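Local coordinates for methyltransferase 1 (Methanosarcina barkeri, PDB 2I2X), which carries a methyl group on its bound corrinoid, taking it from methanol with the help of MtaB and yielding it to coenzyme M through MtaA, at residues M188-L199 / A213-L224. Numbering follows the deposited sequence.
Sequences MYAFKEVNDMLL and AVNQDFVSQFAL
A first torsion of -174° swings the F218 ring away from its own backbone nitrogen and across to M188 and Y189, while M188, whose CG lies between backbone N and carbonyl carbon (chi1 44°), runs out extended over one face of that ring. The contact illustrates how helix 190-199 and the turn before it pack against helix 216-220 and its flanking loops, on the same side of the parallel sheet in a Rossmann-like B12-binding domain. The sulfur makes a Met-aromatic contact, M188 SD standing 4.4 Å from the F218 ring centroid, and the edge of F218 meets the face of Y189 with the planes inclined at 61°. Deeper in, F191 brings CE2 to 3.7 Å from V214 CG2 and packs edge-to-face with F207 of the sheet. F222 fills the middle: the backbone of F191 and K192 covers one face of its ring, Q221 CG lies over the other, and K192 CG comes within 3.3 Å of F222 CE2. Beyond it N195 CG lies 3.6 Å from F222 CB, and its amide sits beside the backbone N atoms of A223 and L224. Replacing N195 by the shorter alanine removes this polar group and is likely to leave a gap beside F222 and L224. The side chain of A213 is about 5 Å from the bound corrinoid; at the far end, L199 CD2 rests 3.7 Å from L224 CG.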
# COMPACT_ATOMS: atom_id res chain seq x y z
N MET B 188 0.69 6.72 21.66
CA MET B 188 -0.27 7.83 21.57
C MET B 188 -1.33 7.76 22.67
O MET B 188 -1.91 8.77 23.05
CB MET B 188 -0.96 7.83 20.20
CG MET B 188 -1.39 6.42 19.76
SD MET B 188 -2.21 6.37 18.15
CE MET B 188 -2.98 4.74 18.20
N TYR B 189 -1.55 6.55 23.19
CA TYR B 189 -2.53 6.33 24.24
C TYR B 189 -2.16 6.90 25.62
O TYR B 189 -3.00 6.91 26.53
CB TYR B 189 -2.94 4.85 24.31
CG TYR B 189 -4.13 4.55 23.42
CD1 TYR B 189 -4.09 3.52 22.48
CD2 TYR B 189 -5.29 5.34 23.50
CE1 TYR B 189 -5.19 3.26 21.65
CE2 TYR B 189 -6.40 5.09 22.68
CZ TYR B 189 -6.35 4.06 21.76
OH TYR B 189 -7.45 3.83 20.96
N ALA B 190 -0.93 7.38 25.77
CA ALA B 190 -0.50 8.03 27.00
C ALA B 190 -1.16 9.39 27.15
O ALA B 190 -1.06 10.02 28.20
CB ALA B 190 1.01 8.15 27.06
N PHE B 191 -1.85 9.84 26.10
CA PHE B 191 -2.63 11.08 26.18
C PHE B 191 -3.91 10.82 26.99
O PHE B 191 -4.37 11.70 27.72
CB PHE B 191 -3.00 11.61 24.78
CG PHE B 191 -1.83 12.12 23.96
CD1 PHE B 191 -0.58 12.35 24.54
CD2 PHE B 191 -2.00 12.40 22.60
CE1 PHE B 191 0.48 12.84 23.76
CE2 PHE B 191 -0.94 12.88 21.83
CZ PHE B 191 0.30 13.10 22.41
N LYS B 192 -4.47 9.61 26.83
CA LYS B 192 -5.55 9.09 27.67
C LYS B 192 -5.20 9.33 29.12
O LYS B 192 -5.78 10.22 29.75
CB LYS B 192 -5.73 7.57 27.47
CG LYS B 192 -6.99 7.11 26.73
CD LYS B 192 -8.18 6.94 27.67
CE LYS B 192 -9.49 7.00 26.90
NZ LYS B 192 -10.60 7.51 27.75
N GLU B 193 -4.23 8.57 29.62
CA GLU B 193 -3.78 8.68 31.00
C GLU B 193 -3.67 10.12 31.46
O GLU B 193 -4.27 10.49 32.47
CB GLU B 193 -2.44 7.97 31.21
CG GLU B 193 -2.57 6.64 31.91
CD GLU B 193 -1.22 6.06 32.29
OE1 GLU B 193 -0.54 5.49 31.40
OE2 GLU B 193 -0.84 6.17 33.49
N VAL B 194 -2.92 10.93 30.71
CA VAL B 194 -2.73 12.35 31.03
C VAL B 194 -4.05 13.12 31.15
O VAL B 194 -4.30 13.74 32.18
CB VAL B 194 -1.76 13.05 30.03
CG1 VAL B 194 -1.76 14.56 30.23
CG2 VAL B 194 -0.35 12.50 30.19
N ASN B 195 -4.89 13.04 30.12
CA ASN B 195 -6.17 13.74 30.10
C ASN B 195 -7.09 13.40 31.28
O ASN B 195 -7.54 14.29 32.01
CB ASN B 195 -6.90 13.50 28.78
CG ASN B 195 -8.32 14.01 28.80
OD1 ASN B 195 -9.24 13.31 29.22
ND2 ASN B 195 -8.51 15.24 28.35
N ASP B 196 -7.36 12.11 31.45
CA ASP B 196 -8.18 11.59 32.55
C ASP B 196 -7.63 12.03 33.89
O ASP B 196 -8.37 12.53 34.73
CB ASP B 196 -8.24 10.05 32.52
CG ASP B 196 -8.87 9.51 31.25
OD1 ASP B 196 -9.26 10.30 30.37
OD2 ASP B 196 -8.98 8.27 31.14
N MET B 197 -6.32 11.87 34.06
CA MET B 197 -5.65 12.15 35.33
C MET B 197 -5.48 13.65 35.62
O MET B 197 -4.93 14.03 36.65
CB MET B 197 -4.30 11.44 35.34
CG MET B 197 -3.75 11.14 36.71
SD MET B 197 -1.98 11.40 36.71
CE MET B 197 -1.90 12.97 35.84
N LEU B 198 -5.96 14.50 34.72
CA LEU B 198 -6.04 15.93 34.98
C LEU B 198 -7.45 16.30 35.40
O LEU B 198 -7.63 17.09 36.32
CB LEU B 198 -5.61 16.75 33.76
CG LEU B 198 -4.12 16.92 33.44
CD1 LEU B 198 -3.95 18.02 32.40
CD2 LEU B 198 -3.27 17.21 34.68
N LEU B 199 -8.42 15.74 34.69
CA LEU B 199 -9.84 15.85 35.04
C LEU B 199 -10.15 15.19 36.39
O LEU B 199 -10.94 15.72 37.18
CB LEU B 199 -10.71 15.21 33.96
CG LEU B 199 -10.65 15.68 32.50
CD1 LEU B 199 -11.52 14.76 31.65
CD2 LEU B 199 -11.07 17.15 32.37
N ALA B 213 2.08 10.12 14.98
CA ALA B 213 1.10 9.07 15.21
C ALA B 213 -0.30 9.59 15.51
O ALA B 213 -1.23 8.81 15.70
CB ALA B 213 1.56 8.16 16.33
N VAL B 214 -0.46 10.91 15.54
CA VAL B 214 -1.69 11.53 16.02
C VAL B 214 -2.41 12.38 14.97
O VAL B 214 -1.78 13.10 14.19
CB VAL B 214 -1.42 12.32 17.35
CG1 VAL B 214 -1.95 13.75 17.31
CG2 VAL B 214 -1.96 11.55 18.53
N ASN B 215 -3.74 12.27 14.97
CA ASN B 215 -4.61 13.12 14.15
C ASN B 215 -5.80 13.71 14.93
O ASN B 215 -5.96 13.43 16.13
CB ASN B 215 -5.07 12.41 12.85
CG ASN B 215 -5.99 11.21 13.11
OD1 ASN B 215 -6.55 11.04 14.20
ND2 ASN B 215 -6.15 10.38 12.09
N GLN B 216 -6.61 14.50 14.23
CA GLN B 216 -7.68 15.30 14.83
C GLN B 216 -8.76 14.50 15.57
O GLN B 216 -9.13 14.83 16.70
CB GLN B 216 -8.33 16.18 13.76
CG GLN B 216 -9.22 17.28 14.30
CD GLN B 216 -10.06 17.93 13.22
OE1 GLN B 216 -11.24 17.61 13.06
NE2 GLN B 216 -9.45 18.82 12.46
N ASP B 217 -9.24 13.44 14.93
CA ASP B 217 -10.25 12.56 15.52
C ASP B 217 -9.75 11.85 16.78
O ASP B 217 -10.51 11.63 17.73
CB ASP B 217 -10.76 11.55 14.49
CG ASP B 217 -11.53 12.21 13.36
OD1 ASP B 217 -12.39 13.07 13.65
OD2 ASP B 217 -11.26 11.87 12.18
N PHE B 218 -8.46 11.50 16.78
CA PHE B 218 -7.85 10.90 17.97
C PHE B 218 -7.84 11.84 19.18
O PHE B 218 -8.21 11.43 20.28
CB PHE B 218 -6.44 10.36 17.67
CG PHE B 218 -5.85 9.61 18.82
CD1 PHE B 218 -6.20 8.28 19.06
CD2 PHE B 218 -4.96 10.23 19.69
CE1 PHE B 218 -5.67 7.59 20.14
CE2 PHE B 218 -4.42 9.54 20.77
CZ PHE B 218 -4.77 8.22 20.99
N VAL B 219 -7.42 13.09 18.99
CA VAL B 219 -7.32 14.03 20.12
C VAL B 219 -8.70 14.51 20.61
O VAL B 219 -8.86 14.87 21.78
CB VAL B 219 -6.40 15.24 19.81
CG1 VAL B 219 -5.09 14.78 19.20
CG2 VAL B 219 -7.08 16.23 18.89
N SER B 220 -9.68 14.50 19.70
CA SER B 220 -11.05 14.91 20.00
C SER B 220 -11.76 13.98 20.97
O SER B 220 -12.65 14.42 21.70
CB SER B 220 -11.86 15.05 18.71
OG SER B 220 -11.43 16.18 17.96
N GLN B 221 -11.38 12.70 21.01
CA GLN B 221 -11.98 11.76 21.96
C GLN B 221 -11.65 12.05 23.45
O GLN B 221 -12.29 11.51 24.35
CB GLN B 221 -11.68 10.30 21.58
CG GLN B 221 -10.31 9.79 21.98
CD GLN B 221 -10.06 8.36 21.55
OE1 GLN B 221 -10.98 7.54 21.54
NE2 GLN B 221 -8.81 8.05 21.18
N PHE B 222 -10.65 12.91 23.69
CA PHE B 222 -10.32 13.38 25.04
C PHE B 222 -10.84 14.80 25.24
O PHE B 222 -10.77 15.62 24.32
CB PHE B 222 -8.80 13.35 25.30
CG PHE B 222 -8.13 12.09 24.81
CD1 PHE B 222 -7.20 12.14 23.78
CD2 PHE B 222 -8.46 10.85 25.36
CE1 PHE B 222 -6.59 10.98 23.32
CE2 PHE B 222 -7.87 9.70 24.90
CZ PHE B 222 -6.93 9.75 23.88
N ALA B 223 -11.36 15.07 26.43
CA ALA B 223 -12.06 16.32 26.71
C ALA B 223 -11.15 17.56 26.64
O ALA B 223 -11.58 18.61 26.16
CB ALA B 223 -12.77 16.24 28.06
N LEU B 224 -9.91 17.41 27.12
CA LEU B 224 -8.97 18.54 27.21
C LEU B 224 -8.17 18.74 25.93
O LEU B 224 -7.44 19.73 25.80
CB LEU B 224 -8.02 18.35 28.39
CG LEU B 224 -8.61 18.32 29.81
CD1 LEU B 224 -7.63 17.71 30.79
CD2 LEU B 224 -9.04 19.70 30.26